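Alpha-14 giardin (Giardia lamblia, PDB 3CHJ) binds calcium and phospholipid as an annexin and may link the lipid bilayer to the underlying axoneme as a calcium-regulated structural element. Local coordinates at residues A[108-113]-A[270-275]; A[246-251]-A[281-286]; A[252-257]-A[262-267]; A[293-298]-A[306-311]. All blocks are in the same frame, centred on the assembly; numbering follows the deposited sequence.

Interaction 1: A[108-113]-A[270-275]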
loop_
_atom_site.group_PDB
_atom_site.type_symbol
_atom_site.label_atom_id
_atom_site.label_comp_id
_atom_site.label_asym_id
_atom_site.label_seq_id
_atom_site.Cartn_x
_atom_site.Cartn_y
_atom_site.Cartn_z
ATOM N N LEU A 108 -5.984 1.635 -2.957
ATOM C CA LEU A 108 -6.506 1.351 -4.291
ATOM C C LEU A 108 -5.450 1.439 -5.373
ATOM O O LEU A 108 -5.564 0.744 -6.393
ATOM C CB LEU A 108 -7.698 2.244 -4.598
ATOM C CG LEU A 108 -8.932 1.825 -3.802
ATOM C CD1 LEU A 108 -10.006 2.908 -3.844
ATOM C CD2 LEU A 108 -9.485 0.482 -4.368
ATOM N N LEU A 109 -4.426 2.270 -5.159
ATOM C CA LEU A 109 -3.439 2.533 -6.218
ATOM C C LEU A 109 -2.230 1.607 -6.162
ATOM O O LEU A 109 -1.327 1.727 -6.990
ATOM C CB LEU A 109 -2.996 3.991 -6.249
ATOM C CG LEU A 109 -4.132 4.986 -6.485
ATOM C CD1 LEU A 109 -3.549 6.401 -6.557
ATOM C CD2 LEU A 109 -4.887 4.615 -7.762
ATOM N N THR A 110 -2.215 0.694 -5.197
ATOM C CA THR A 110 -1.014 -0.155 -5.032
ATOM C C THR A 110 -1.346 -1.634 -5.006
ATOM O O THR A 110 -0.564 -2.447 -4.494
ATOM C CB THR A 110 -0.199 0.193 -3.792
ATOM O OG1 THR A 110 -0.966 -0.134 -2.623
ATOM C CG2 THR A 110 0.222 1.661 -3.779
ATOM N N ILE A 111 -2.496 -1.977 -5.562
ATOM C CA ILE A 111 -2.883 -3.375 -5.734
ATOM C C ILE A 111 -3.161 -3.731 -7.194
ATOM O O ILE A 111 -3.574 -2.893 -8.006
ATOM C CB ILE A 111 -4.064 -3.760 -4.828
ATOM C CG1 ILE A 111 -5.299 -2.889 -5.142
ATOM C CG2 ILE A 111 -3.610 -3.648 -3.383
ATOM C CD1 ILE A 111 -6.522 -3.186 -4.300
ATOM N N GLU A 112 -2.933 -4.997 -7.522
ATOM C CA GLU A 112 -3.090 -5.446 -8.902
ATOM C C GLU A 112 -4.563 -5.442 -9.333
ATOM O O GLU A 112 -5.466 -5.498 -8.484
ATOM C CB GLU A 112 -2.481 -6.847 -9.063
ATOM C CG GLU A 112 -1.017 -6.967 -8.591
ATOM C CD GLU A 112 -0.039 -6.155 -9.432
ATOM O OE1 GLU A 112 -0.335 -5.875 -10.608
ATOM O OE2 GLU A 112 1.039 -5.799 -8.911
ATOM N N THR A 113 -4.815 -5.366 -10.645
ATOM C CA THR A 113 -6.197 -5.315 -11.140
ATOM C C THR A 113 -6.988 -6.545 -10.698
ATOM O O THR A 113 -8.159 -6.423 -10.309
ATOM C CB THR A 113 -6.305 -5.183 -12.685
ATOM O OG1 THR A 113 -5.096 -4.641 -13.225
ATOM C CG2 THR A 113 -7.485 -4.279 -13.050
ATOM N N ALA A 270 2.183 -3.636 6.224
ATOM C CA ALA A 270 1.379 -4.870 6.170
ATOM C C ALA A 270 0.956 -5.248 4.739
ATOM O O ALA A 270 0.990 -6.436 4.381
ATOM C CB ALA A 270 0.154 -4.722 7.078
ATOM N N MET A 271 0.618 -4.242 3.926
ATOM C CA MET A 271 0.192 -4.519 2.539
ATOM C C MET A 271 1.328 -5.029 1.679
ATOM O O MET A 271 1.096 -5.821 0.752
ATOM C CB MET A 271 -0.437 -3.294 1.866
ATOM C CG MET A 271 -1.779 -2.924 2.435
ATOM S SD MET A 271 -2.593 -1.671 1.429
ATOM C CE MET A 271 -1.694 -0.197 1.861
ATOM N N HIS A 272 2.557 -4.578 1.953
ATOM C CA HIS A 272 3.608 -4.684 0.937
ATOM C C HIS A 272 4.895 -5.357 1.342
ATOM O O HIS A 272 5.726 -5.623 0.492
ATOM C CB HIS A 272 3.891 -3.295 0.359
ATOM C CG HIS A 272 2.723 -2.728 -0.372
ATOM N ND1 HIS A 272 2.174 -1.495 -0.083
ATOM C CD2 HIS A 272 1.961 -3.263 -1.351
ATOM C CE1 HIS A 272 1.142 -1.284 -0.884
ATOM N NE2 HIS A 272 0.987 -2.340 -1.654
ATOM N N PHE A 273 5.083 -5.644 2.632
ATOM C CA PHE A 273 6.394 -6.159 3.053
ATOM C C PHE A 273 6.760 -7.499 2.405
ATOM O O PHE A 273 7.930 -7.757 2.124
ATOM C CB PHE A 273 6.507 -6.221 4.585
ATOM C CG PHE A 273 5.964 -7.486 5.191
ATOM C CD1 PHE A 273 6.809 -8.558 5.467
ATOM C CD2 PHE A 273 4.617 -7.592 5.529
ATOM C CE1 PHE A 273 6.323 -9.730 6.045
ATOM C CE2 PHE A 273 4.121 -8.777 6.109
ATOM C CZ PHE A 273 5.000 -9.841 6.373
ATOM N N ARG A 274 5.759 -8.337 2.155
ATOM C CA ARG A 274 6.051 -9.704 1.713
ATOM C C ARG A 274 6.469 -9.724 0.233
ATOM O O ARG A 274 7.359 -10.479 -0.170
ATOM C CB ARG A 274 4.828 -10.582 1.965
ATOM C CG ARG A 274 5.167 -12.024 2.256
ATOM C CD ARG A 274 3.907 -12.793 2.613
ATOM N NE ARG A 274 3.342 -12.529 3.950
ATOM C CZ ARG A 274 3.649 -13.246 5.040
ATOM N NH1 ARG A 274 4.557 -14.229 4.980
ATOM N NH2 ARG A 274 3.059 -12.988 6.203
ATOM N N GLU A 275 5.863 -8.852 -0.559
ATOM C CA GLU A 275 6.114 -8.827 -1.999
ATOM C C GLU A 275 7.252 -7.861 -2.380
ATOM O O GLU A 275 8.059 -8.144 -3.287
ATOM C CB GLU A 275 4.821 -8.447 -2.737
ATOM C CG GLU A 275 3.612 -9.357 -2.455
ATOM C CD GLU A 275 2.841 -9.096 -1.131
ATOM O OE1 GLU A 275 2.002 -9.986 -0.823
ATOM O OE2 GLU A 275 3.026 -8.057 -0.416
#
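His-272 presents the NE2/CE1 edge of its imidazole to Thr-110, and the two side chains cross at about a right angle. NE2 donates to the backbone carbonyl, Thr-110 O, at 3.2 Å with an N-H...O angle of 155°. The fit is slightly skewed, because the oxygen lies a little out of the ring plane and the nitrogen is tilted 34° from the plane of the carbonyl. Beside this bond, Thr-110 OG1 lies at the ring edge, near its plane, 3.0 Å from His-272 CE1. With OG1 held between the backbone N and the carbonyl carbon (chi1 67°), the hydroxyl faces the imidazole and also hydrogen-bonds back to Asp-106 O, in the last turn of helix 101-108. Thr-110 CB also touches the ring, 3.5 Å from His-272 CE1. One face of the imidazole is covered by its neighbour in sequence: Met-271 CB stands 3.7 Å above the plane, over the centre of the His-272 ring. Leu-235 and Phe-239 of helix 227-241 pack on Thr-110, and Trp-311 touches His-272, so the bond is buried. A loop between helices 101-108 and 113-127 is thus tied to the C-terminal part of helix 262-272, near the centre of the chain. The bond joins the annexin-family region 86-148 to the fourth annexin repeat within the all-helical annexin fold.

Interaction 2: A[246-251]-A[281-286]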
loop_
_atom_site.group_PDB
_atom_site.type_symbol
_atom_site.label_atom_id
_atom_site.label_comp_id
_atom_site.label_asym_id
_atom_site.label_seq_id
_atom_site.Cartn_x
_atom_site.Cartn_y
_atom_site.Cartn_z
ATOM N N ALA A 246 7.346 2.185 -5.284
ATOM C CA ALA A 246 6.125 2.705 -4.675
ATOM C C ALA A 246 6.132 2.556 -3.150
ATOM O O ALA A 246 5.733 3.475 -2.427
ATOM C CB ALA A 246 4.878 2.057 -5.303
ATOM N N ALA A 247 6.579 1.402 -2.669
ATOM C CA ALA A 247 6.639 1.157 -1.238
ATOM C C ALA A 247 7.638 2.132 -0.601
ATOM O O ALA A 247 7.359 2.725 0.433
ATOM C CB ALA A 247 7.055 -0.281 -0.973
ATOM N N ALA A 248 8.818 2.288 -1.213
ATOM C CA ALA A 248 9.810 3.235 -0.692
ATOM C C ALA A 248 9.289 4.662 -0.646
ATOM O O ALA A 248 9.506 5.376 0.323
ATOM C CB ALA A 248 11.108 3.168 -1.504
ATOM N N PHE A 249 8.585 5.057 -1.705
ATOM C CA PHE A 249 7.980 6.385 -1.767
ATOM C C PHE A 249 6.970 6.567 -0.645
ATOM O O PHE A 249 7.033 7.560 0.079
ATOM C CB PHE A 249 7.317 6.572 -3.142
ATOM C CG PHE A 249 6.472 7.831 -3.266
ATOM C CD1 PHE A 249 7.029 9.088 -3.053
ATOM C CD2 PHE A 249 5.114 7.738 -3.585
ATOM C CE1 PHE A 249 6.244 10.254 -3.174
ATOM C CE2 PHE A 249 4.312 8.916 -3.709
ATOM C CZ PHE A 249 4.885 10.150 -3.493
ATOM N N SER A 250 6.039 5.623 -0.511
ATOM C CA SER A 250 4.996 5.777 0.530
ATOM C C SER A 250 5.607 5.793 1.931
ATOM O O SER A 250 5.167 6.551 2.819
ATOM C CB SER A 250 3.944 4.678 0.435
ATOM O OG SER A 250 3.275 4.698 -0.827
ATOM N N MET A 251 6.631 4.968 2.134
ATOM C CA MET A 251 7.309 4.929 3.433
ATOM C C MET A 251 8.029 6.256 3.689
ATOM O O MET A 251 7.976 6.779 4.793
ATOM C CB MET A 251 8.280 3.749 3.525
ATOM C CG MET A 251 7.575 2.371 3.583
ATOM S SD MET A 251 6.510 2.113 5.036
ATOM C CE MET A 251 7.764 1.987 6.348
ATOM N N TYR A 281 16.459 -1.183 -0.635
ATOM C CA TYR A 281 17.395 -0.842 -1.705
ATOM C C TYR A 281 16.973 0.428 -2.470
ATOM O O TYR A 281 17.766 1.361 -2.631
ATOM C CB TYR A 281 17.519 -2.026 -2.651
ATOM C CG TYR A 281 18.313 -1.723 -3.886
ATOM C CD1 TYR A 281 19.699 -1.750 -3.859
ATOM C CD2 TYR A 281 17.671 -1.382 -5.065
ATOM C CE1 TYR A 281 20.430 -1.458 -5.009
ATOM C CE2 TYR A 281 18.387 -1.082 -6.216
ATOM C CZ TYR A 281 19.765 -1.127 -6.174
ATOM O OH TYR A 281 20.482 -0.854 -7.329
ATOM N N TYR A 282 15.723 0.468 -2.925
ATOM C CA TYR A 282 15.272 1.636 -3.679
ATOM C C TYR A 282 15.171 2.858 -2.792
ATOM O O TYR A 282 15.413 3.961 -3.251
ATOM C CB TYR A 282 13.960 1.360 -4.425
ATOM C CG TYR A 282 14.190 0.422 -5.576
ATOM C CD1 TYR A 282 14.793 0.868 -6.752
ATOM C CD2 TYR A 282 13.843 -0.932 -5.479
ATOM C CE1 TYR A 282 15.032 -0.009 -7.809
ATOM C CE2 TYR A 282 14.080 -1.818 -6.529
ATOM C CZ TYR A 282 14.676 -1.353 -7.687
ATOM O OH TYR A 282 14.907 -2.207 -8.733
ATOM N N TYR A 283 14.820 2.655 -1.530
ATOM C CA TYR A 283 14.754 3.766 -0.581
ATOM C C TYR A 283 16.085 4.537 -0.553
ATOM O O TYR A 283 16.112 5.769 -0.673
ATOM C CB TYR A 283 14.371 3.271 0.831
ATOM C CG TYR A 283 14.109 4.436 1.759
ATOM C CD1 TYR A 283 12.800 4.868 2.011
ATOM C CD2 TYR A 283 15.162 5.145 2.338
ATOM C CE1 TYR A 283 12.548 5.974 2.819
ATOM C CE2 TYR A 283 14.916 6.268 3.150
ATOM C CZ TYR A 283 13.611 6.661 3.380
ATOM O OH TYR A 283 13.347 7.758 4.169
ATOM N N LYS A 284 17.188 3.811 -0.396
ATOM C CA LYS A 284 18.508 4.453 -0.348
ATOM C C LYS A 284 18.909 5.032 -1.706
ATOM O O LYS A 284 19.504 6.121 -1.780
ATOM C CB LYS A 284 19.555 3.456 0.138
ATOM C CG LYS A 284 20.934 4.073 0.320
ATOM C CD LYS A 284 21.844 3.157 1.101
ATOM C CE LYS A 284 23.283 3.655 1.083
ATOM N NZ LYS A 284 23.883 3.529 -0.284
ATOM N N LYS A 285 18.566 4.314 -2.770
ATOM C CA LYS A 285 18.953 4.717 -4.114
ATOM C C LYS A 285 18.321 6.067 -4.422
ATOM O O LYS A 285 18.976 6.922 -5.024
ATOM C CB LYS A 285 18.534 3.639 -5.123
ATOM C CG LYS A 285 19.238 3.731 -6.462
ATOM C CD LYS A 285 18.963 2.502 -7.306
ATOM C CE LYS A 285 19.706 2.559 -8.637
ATOM N NZ LYS A 285 19.457 1.306 -9.427
ATOM N N VAL A 286 17.076 6.270 -3.978
ATOM C CA VAL A 286 16.299 7.456 -4.328
ATOM C C VAL A 286 16.522 8.589 -3.321
ATOM O O VAL A 286 16.672 9.753 -3.711
ATOM C CB VAL A 286 14.787 7.118 -4.432
ATOM C CG1 VAL A 286 13.967 8.366 -4.734
ATOM C CG2 VAL A 286 14.558 6.062 -5.511
#
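The backbones of the two helical segments come closest at Ala-248 and Tyr-283, whose CA atoms are 5.0 Å apart. So short a separation is possible because alanine offers only a methyl group, and Ala-248 directs it toward helix 279-287. There it meets backbone as much as side chain: Ala-248 CB is 3.7 Å from Tyr-283 N and 4.0 Å from Tyr-283 CB, and 4.5 Å from Tyr-282 CB on the preceding residue. Tyr-283 turns CG anti to its own nitrogen (chi1 -172°), which lays the ring along the neighbouring helix, with Tyr-283 CD1 3.7 Å from Ala-248 O; the approach to the ring is oblique. No hydrogen bond crosses between the segments, and the contact rests on shape. Both belong to the fourth annexin repeat. The annexin repeat is built of five helices, the third lying across the other four, and helix 279-287 is the third of this one. Other side chains of 246-251 serve other neighbours: Met-251 curls away toward Leu-265, Ile-268 and Trp-311, while Ser-250 OG hydrogen-bonds to Tyr-231 OH. The outer side of helix 279-287 carries a different cluster. Tyr-281 turns its edge to Tyr-282, placing CD2 of Tyr-281 3.7 Å above the centre of the Tyr-282 ring. One turn further on, Lys-285 NZ donates to Tyr-281 OH at 3.2 Å, bringing an ammonium group to the end of the phenol on an exposed surface.

Interaction 3: A[252-257]-A[262-267]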
loop_
_atom_site.group_PDB
_atom_site.type_symbol
_atom_site.label_atom_id
_atom_site.label_comp_id
_atom_site.label_asym_id
_atom_site.label_seq_id
_atom_site.Cartn_x
_atom_site.Cartn_y
_atom_site.Cartn_z
ATOM N N ASN A 252 8.678 6.817 2.670
ATOM C CA ASN A 252 9.344 8.118 2.840
ATOM C C ASN A 252 8.364 9.218 3.255
ATOM O O ASN A 252 8.641 10.013 4.169
ATOM C CB ASN A 252 10.111 8.518 1.574
ATOM C CG ASN A 252 10.865 9.835 1.749
ATOM O OD1 ASN A 252 11.891 9.903 2.440
ATOM N ND2 ASN A 252 10.356 10.885 1.126
ATOM N N VAL A 253 7.206 9.245 2.601
ATOM C CA VAL A 253 6.187 10.257 2.917
ATOM C C VAL A 253 5.677 10.045 4.340
ATOM O O VAL A 253 5.478 11.022 5.080
ATOM C CB VAL A 253 5.036 10.252 1.890
ATOM C CG1 VAL A 253 3.913 11.194 2.325
ATOM C CG2 VAL A 253 5.551 10.640 0.519
ATOM N N ALA A 254 5.479 8.780 4.722
ATOM C CA ALA A 254 4.982 8.426 6.061
ATOM C C ALA A 254 5.941 8.829 7.185
ATOM O O ALA A 254 5.493 9.277 8.243
ATOM C CB ALA A 254 4.651 6.957 6.127
ATOM N N PHE A 255 7.252 8.731 6.946
ATOM C CA PHE A 255 8.256 9.243 7.892
ATOM C C PHE A 255 8.281 10.789 7.924
ATOM O O PHE A 255 9.037 11.398 8.702
ATOM C CB PHE A 255 9.663 8.737 7.522
ATOM C CG PHE A 255 9.890 7.249 7.730
ATOM C CD1 PHE A 255 9.561 6.620 8.933
ATOM C CD2 PHE A 255 10.519 6.491 6.736
ATOM C CE1 PHE A 255 9.806 5.252 9.125
ATOM C CE2 PHE A 255 10.774 5.118 6.922
ATOM C CZ PHE A 255 10.415 4.500 8.121
ATOM N N ALA A 256 7.464 11.413 7.072
ATOM C CA ALA A 256 7.496 12.862 6.782
ATOM C C ALA A 256 7.465 13.852 7.941
ATOM O O ALA A 256 6.645 13.735 8.860
ATOM C CB ALA A 256 6.385 13.231 5.789
ATOM N N GLY A 257 8.363 14.837 7.854
ATOM C CA GLY A 257 8.348 16.034 8.697
ATOM C C GLY A 257 8.697 15.852 10.162
ATOM O O GLY A 257 9.702 15.215 10.502
ATOM N N SER A 262 2.002 6.700 11.967
ATOM C CA SER A 262 1.999 5.263 12.327
ATOM C C SER A 262 0.903 4.427 11.653
ATOM O O SER A 262 1.145 3.279 11.277
ATOM C CB SER A 262 1.990 5.047 13.855
ATOM O OG SER A 262 0.679 5.065 14.396
ATOM N N ASN A 263 -0.293 4.985 11.502
ATOM C CA ASN A 263 -1.341 4.280 10.740
ATOM C C ASN A 263 -0.925 4.039 9.304
ATOM O O ASN A 263 -1.128 2.921 8.752
ATOM C CB ASN A 263 -2.648 5.058 10.787
ATOM C CG ASN A 263 -3.265 5.033 12.150
ATOM O OD1 ASN A 263 -3.297 3.994 12.808
ATOM N ND2 ASN A 263 -3.759 6.185 12.595
ATOM N N ARG A 264 -0.345 5.058 8.682
ATOM C CA ARG A 264 0.148 4.885 7.317
ATOM C C ARG A 264 1.312 3.892 7.284
ATOM O O ARG A 264 1.347 3.007 6.429
ATOM C CB ARG A 264 0.508 6.206 6.595
ATOM C CG ARG A 264 1.198 5.991 5.228
ATOM C CD ARG A 264 1.444 7.284 4.450
ATOM N NE ARG A 264 0.385 7.507 3.463
ATOM C CZ ARG A 264 0.152 8.674 2.862
ATOM N NH1 ARG A 264 0.861 9.747 3.196
ATOM N NH2 ARG A 264 -0.794 8.769 1.934
ATOM N N LEU A 265 2.262 4.021 8.216
ATOM C CA LEU A 265 3.379 3.081 8.250
ATOM C C LEU A 265 2.864 1.657 8.352
ATOM O O LEU A 265 3.388 0.755 7.674
ATOM C CB LEU A 265 4.344 3.384 9.412
ATOM C CG LEU A 265 5.117 4.709 9.297
ATOM C CD1 LEU A 265 5.697 5.113 10.661
ATOM C CD2 LEU A 265 6.222 4.611 8.277
ATOM N N ASN A 266 1.875 1.438 9.219
ATOM C CA ASN A 266 1.348 0.083 9.427
ATOM C C ASN A 266 0.738 -0.475 8.150
ATOM O O ASN A 266 1.046 -1.607 7.753
ATOM C CB ASN A 266 0.305 0.060 10.554
ATOM C CG ASN A 266 0.929 0.199 11.917
ATOM O OD1 ASN A 266 2.162 0.159 12.055
ATOM N ND2 ASN A 266 0.085 0.314 12.944
ATOM N N ARG A 267 -0.145 0.296 7.516
ATOM C CA ARG A 267 -0.842 -0.260 6.355
ATOM C C ARG A 267 0.114 -0.474 5.177
ATOM O O ARG A 267 0.010 -1.481 4.461
ATOM C CB ARG A 267 -2.064 0.582 5.958
ATOM C CG ARG A 267 -1.728 1.956 5.453
ATOM C CD ARG A 267 -2.995 2.611 4.940
ATOM N NE ARG A 267 -2.779 4.023 4.642
ATOM C CZ ARG A 267 -3.154 5.021 5.431
ATOM N NH1 ARG A 267 -3.779 4.781 6.591
ATOM N NH2 ARG A 267 -2.896 6.270 5.052
#
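Ala-254 of one helix rests between Arg-264 and Leu-265 of the next, in the helix-loop-helix hairpin that opens the fourth annexin repeat; helices 243-254 and 262-272 run in roughly opposite senses about a short loop. The apolar contacts centre on two methyl groups. Ala-254 CB lies 3.5 Å from Leu-265 CD2, and 3.6 Å away on another side is Arg-264 CD, so the alanine is met by a leucine branch and by the aliphatic part of an arginine. The same leucine methyl makes a CH-pi contact: Leu-265 CD2 sits 4.2 Å from the centroid of the Phe-255 ring, 27° off its normal, and the two side chains cross at about a right angle. Phe-255 leaves its backbone away from helix 262-272, yet with CG anti to the carbonyl carbon (chi1 -69°) its ring comes back over the methyl. The polar work of Arg-264 is done elsewhere. NE forms a salt bridge with Asp-106 OD2, an oxygen shared with Arg-267 NE, and the guanidinium makes a cation-pi contact with Tyr-231. A bend at chi3 (-97°) turns the group out of line with its extended stem, bringing Arg-264 NH1 to 3.5 Å from Val-253 CG1.

Interaction 4: A[293-298]-A[306-311]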
loop_
_atom_site.group_PDB
_atom_site.type_symbol
_atom_site.label_atom_id
_atom_site.label_comp_id
_atom_site.label_asym_id
_atom_site.label_seq_id
_atom_site.Cartn_x
_atom_site.Cartn_y
_atom_site.Cartn_z
ATOM N N GLU A 293 18.350 3.852 8.886
ATOM C CA GLU A 293 18.803 5.068 9.558
ATOM C C GLU A 293 17.660 6.055 9.749
ATOM O O GLU A 293 17.528 6.661 10.812
ATOM C CB GLU A 293 19.954 5.701 8.780
ATOM C CG GLU A 293 20.570 6.916 9.443
ATOM C CD GLU A 293 21.640 7.563 8.578
ATOM O OE1 GLU A 293 22.565 6.843 8.128
ATOM O OE2 GLU A 293 21.544 8.784 8.350
ATOM N N ARG A 294 16.824 6.217 8.723
ATOM C CA ARG A 294 15.624 7.031 8.856
ATOM C C ARG A 294 14.680 6.459 9.920
ATOM O O ARG A 294 14.164 7.181 10.764
ATOM C CB ARG A 294 14.902 7.190 7.507
ATOM C CG ARG A 294 13.730 8.166 7.557
ATOM C CD ARG A 294 14.204 9.610 7.815
ATOM N NE ARG A 294 13.085 10.533 7.964
ATOM C CZ ARG A 294 12.462 11.113 6.942
ATOM N NH1 ARG A 294 12.853 10.870 5.696
ATOM N NH2 ARG A 294 11.450 11.937 7.165
ATOM N N CYS A 295 14.483 5.150 9.885
ATOM C CA CYS A 295 13.628 4.482 10.859
ATOM C C CYS A 295 14.141 4.680 12.297
ATOM O O CYS A 295 13.340 4.915 13.212
ATOM C CB CYS A 295 13.511 2.999 10.503
ATOM S SG CYS A 295 12.116 2.166 11.286
ATOM N N ALA A 296 15.462 4.604 12.475
ATOM C CA ALA A 296 16.100 4.799 13.783
ATOM C C ALA A 296 15.843 6.199 14.323
ATOM O O ALA A 296 15.575 6.376 15.520
ATOM C CB ALA A 296 17.592 4.545 13.692
ATOM N N THR A 297 15.931 7.202 13.452
ATOM C CA THR A 297 15.666 8.571 13.868
ATOM C C THR A 297 14.198 8.785 14.207
ATOM O O THR A 297 13.876 9.376 15.235
ATOM C CB THR A 297 16.105 9.594 12.799
ATOM O OG1 THR A 297 17.476 9.369 12.462
ATOM C CG2 THR A 297 15.962 11.007 13.335
ATOM N N GLU A 298 13.308 8.285 13.355
ATOM C CA GLU A 298 11.885 8.582 13.465
ATOM C C GLU A 298 11.175 7.754 14.516
ATOM O O GLU A 298 10.234 8.228 15.141
ATOM C CB GLU A 298 11.166 8.350 12.121
ATOM C CG GLU A 298 11.676 9.159 10.925
ATOM C CD GLU A 298 11.473 10.658 11.067
ATOM O OE1 GLU A 298 10.540 11.078 11.792
ATOM O OE2 GLU A 298 12.264 11.414 10.449
ATOM N N ALA A 306 10.328 -3.404 14.780
ATOM C CA ALA A 306 9.389 -4.218 14.013
ATOM C C ALA A 306 9.278 -3.769 12.559
ATOM O O ALA A 306 9.245 -4.609 11.657
ATOM C CB ALA A 306 8.005 -4.227 14.674
ATOM N N ILE A 307 9.186 -2.455 12.339
ATOM C CA ILE A 307 9.128 -1.924 10.982
ATOM C C ILE A 307 10.401 -2.291 10.219
ATOM O O ILE A 307 10.319 -2.802 9.088
ATOM C CB ILE A 307 8.881 -0.393 10.970
ATOM C CG1 ILE A 307 7.526 -0.057 11.599
ATOM C CG2 ILE A 307 9.023 0.202 9.540
ATOM C CD1 ILE A 307 6.272 -0.677 10.916
ATOM N N LYS A 308 11.565 -2.100 10.854
ATOM C CA LYS A 308 12.863 -2.438 10.223
ATOM C C LYS A 308 12.915 -3.919 9.867
ATOM O O LYS A 308 13.339 -4.281 8.757
ATOM C CB LYS A 308 14.047 -2.106 11.145
ATOM C CG LYS A 308 14.402 -0.635 11.178
ATOM C CD LYS A 308 15.689 -0.365 11.926
ATOM C CE LYS A 308 15.468 -0.442 13.441
ATOM N NZ LYS A 308 16.595 0.163 14.222
ATOM N N LEU A 309 12.463 -4.780 10.786
ATOM C CA LEU A 309 12.517 -6.223 10.555
ATOM C C LEU A 309 11.565 -6.680 9.442
ATOM O O LEU A 309 11.909 -7.515 8.605
ATOM C CB LEU A 309 12.207 -6.968 11.867
ATOM C CG LEU A 309 12.325 -8.490 11.843
ATOM C CD1 LEU A 309 13.687 -8.928 11.333
ATOM C CD2 LEU A 309 12.073 -9.014 13.255
ATOM N N LEU A 310 10.352 -6.136 9.415
ATOM C CA LEU A 310 9.384 -6.549 8.392
ATOM C C LEU A 310 9.879 -6.232 6.999
ATOM O O LEU A 310 9.636 -6.999 6.060
ATOM C CB LEU A 310 8.041 -5.843 8.622
ATOM C CG LEU A 310 7.252 -6.464 9.779
ATOM C CD1 LEU A 310 6.113 -5.512 10.235
ATOM C CD2 LEU A 310 6.703 -7.824 9.407
ATOM N N TRP A 311 10.585 -5.111 6.862
ATOM C CA TRP A 311 11.091 -4.696 5.573
ATOM C C TRP A 311 12.441 -5.314 5.218
ATOM O O TRP A 311 12.993 -5.043 4.148
ATOM C CB TRP A 311 11.143 -3.167 5.519
ATOM C CG TRP A 311 9.815 -2.569 5.253
ATOM C CD1 TRP A 311 9.059 -1.805 6.107
ATOM C CD2 TRP A 311 9.086 -2.661 4.035
ATOM N NE1 TRP A 311 7.884 -1.424 5.478
ATOM C CE2 TRP A 311 7.885 -1.933 4.202
ATOM C CE3 TRP A 311 9.316 -3.312 2.816
ATOM C CZ2 TRP A 311 6.934 -1.827 3.190
ATOM C CZ3 TRP A 311 8.375 -3.208 1.819
ATOM C CH2 TRP A 311 7.198 -2.474 2.003
#
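Cys-295 meets Lys-308 and Ile-307 at the one place where helices 291-298 and 301-310, the last two of the fourth annexin repeat, touch through these segments. The first residue of the segment 293-298, Glu-293, serves its own helix: its carbonyl oxygen, Glu-293 O, takes Thr-297 N at 3.1 Å from one face of its plane and Thr-297 OG1 at 3.2 Å from the other. Arg-294 makes no contact with 306-311 and reaches one turn along to Glu-298. Its NE donates to Glu-298 OE2 at 2.8 Å with an N-H...O angle of 170°, in the guanidinium plane, meeting the carboxylate on its anti side and well out of the carboxylate plane; a weak bond from NH2 goes to the same oxygen. Cys-295 then points across. Its sulfur, anti to the backbone nitrogen (chi1 -162°), lies 3.6 Å from Lys-308 CG and 4.1 Å from Ile-307 CG2, the branch methyl, while CG1 of that isoleucine leads off elsewhere. Cys-295 CB adds a second touch on the lysine stem, 3.8 Å from Lys-308 CG. Beyond CG the lysine bends at chi3 (-77°), and its ammonium has a long, weak ion pair with Asp-305. The bonds of Thr-297 and the Arg-294/Glu-298 pair run along their own helix, and what crosses to helix 301-310 is sulfur against methyl and methylene: a van der Waals contact that carries no directional bond.

How the interactions relate
Interactions 2, 3 and 4 all lie in the fourth annexin repeat, with centres 11 to 13 Å apart; interaction 1 joins that repeat to an earlier part of the chain, 14 to 19 Å from the others. Tyr-283 OH and Asn-252 OD1, 3.1 Å apart, probably share a hydrogen bond between interactions 2 and 3. Met-251 CE links three contacts, 3.6 Å from Leu-265 CD2 and 3.5 Å from Trp-311 NE1. The same tryptophan packs against His-272 of interaction 1. Asp-106 serves interactions 1 and 3, through its carbonyl and carboxylate respectively. The residues binding the calcium ion, Ala-175, Thr-178, Gly-180, Glu-185 and Glu-224, belong to none of these segments.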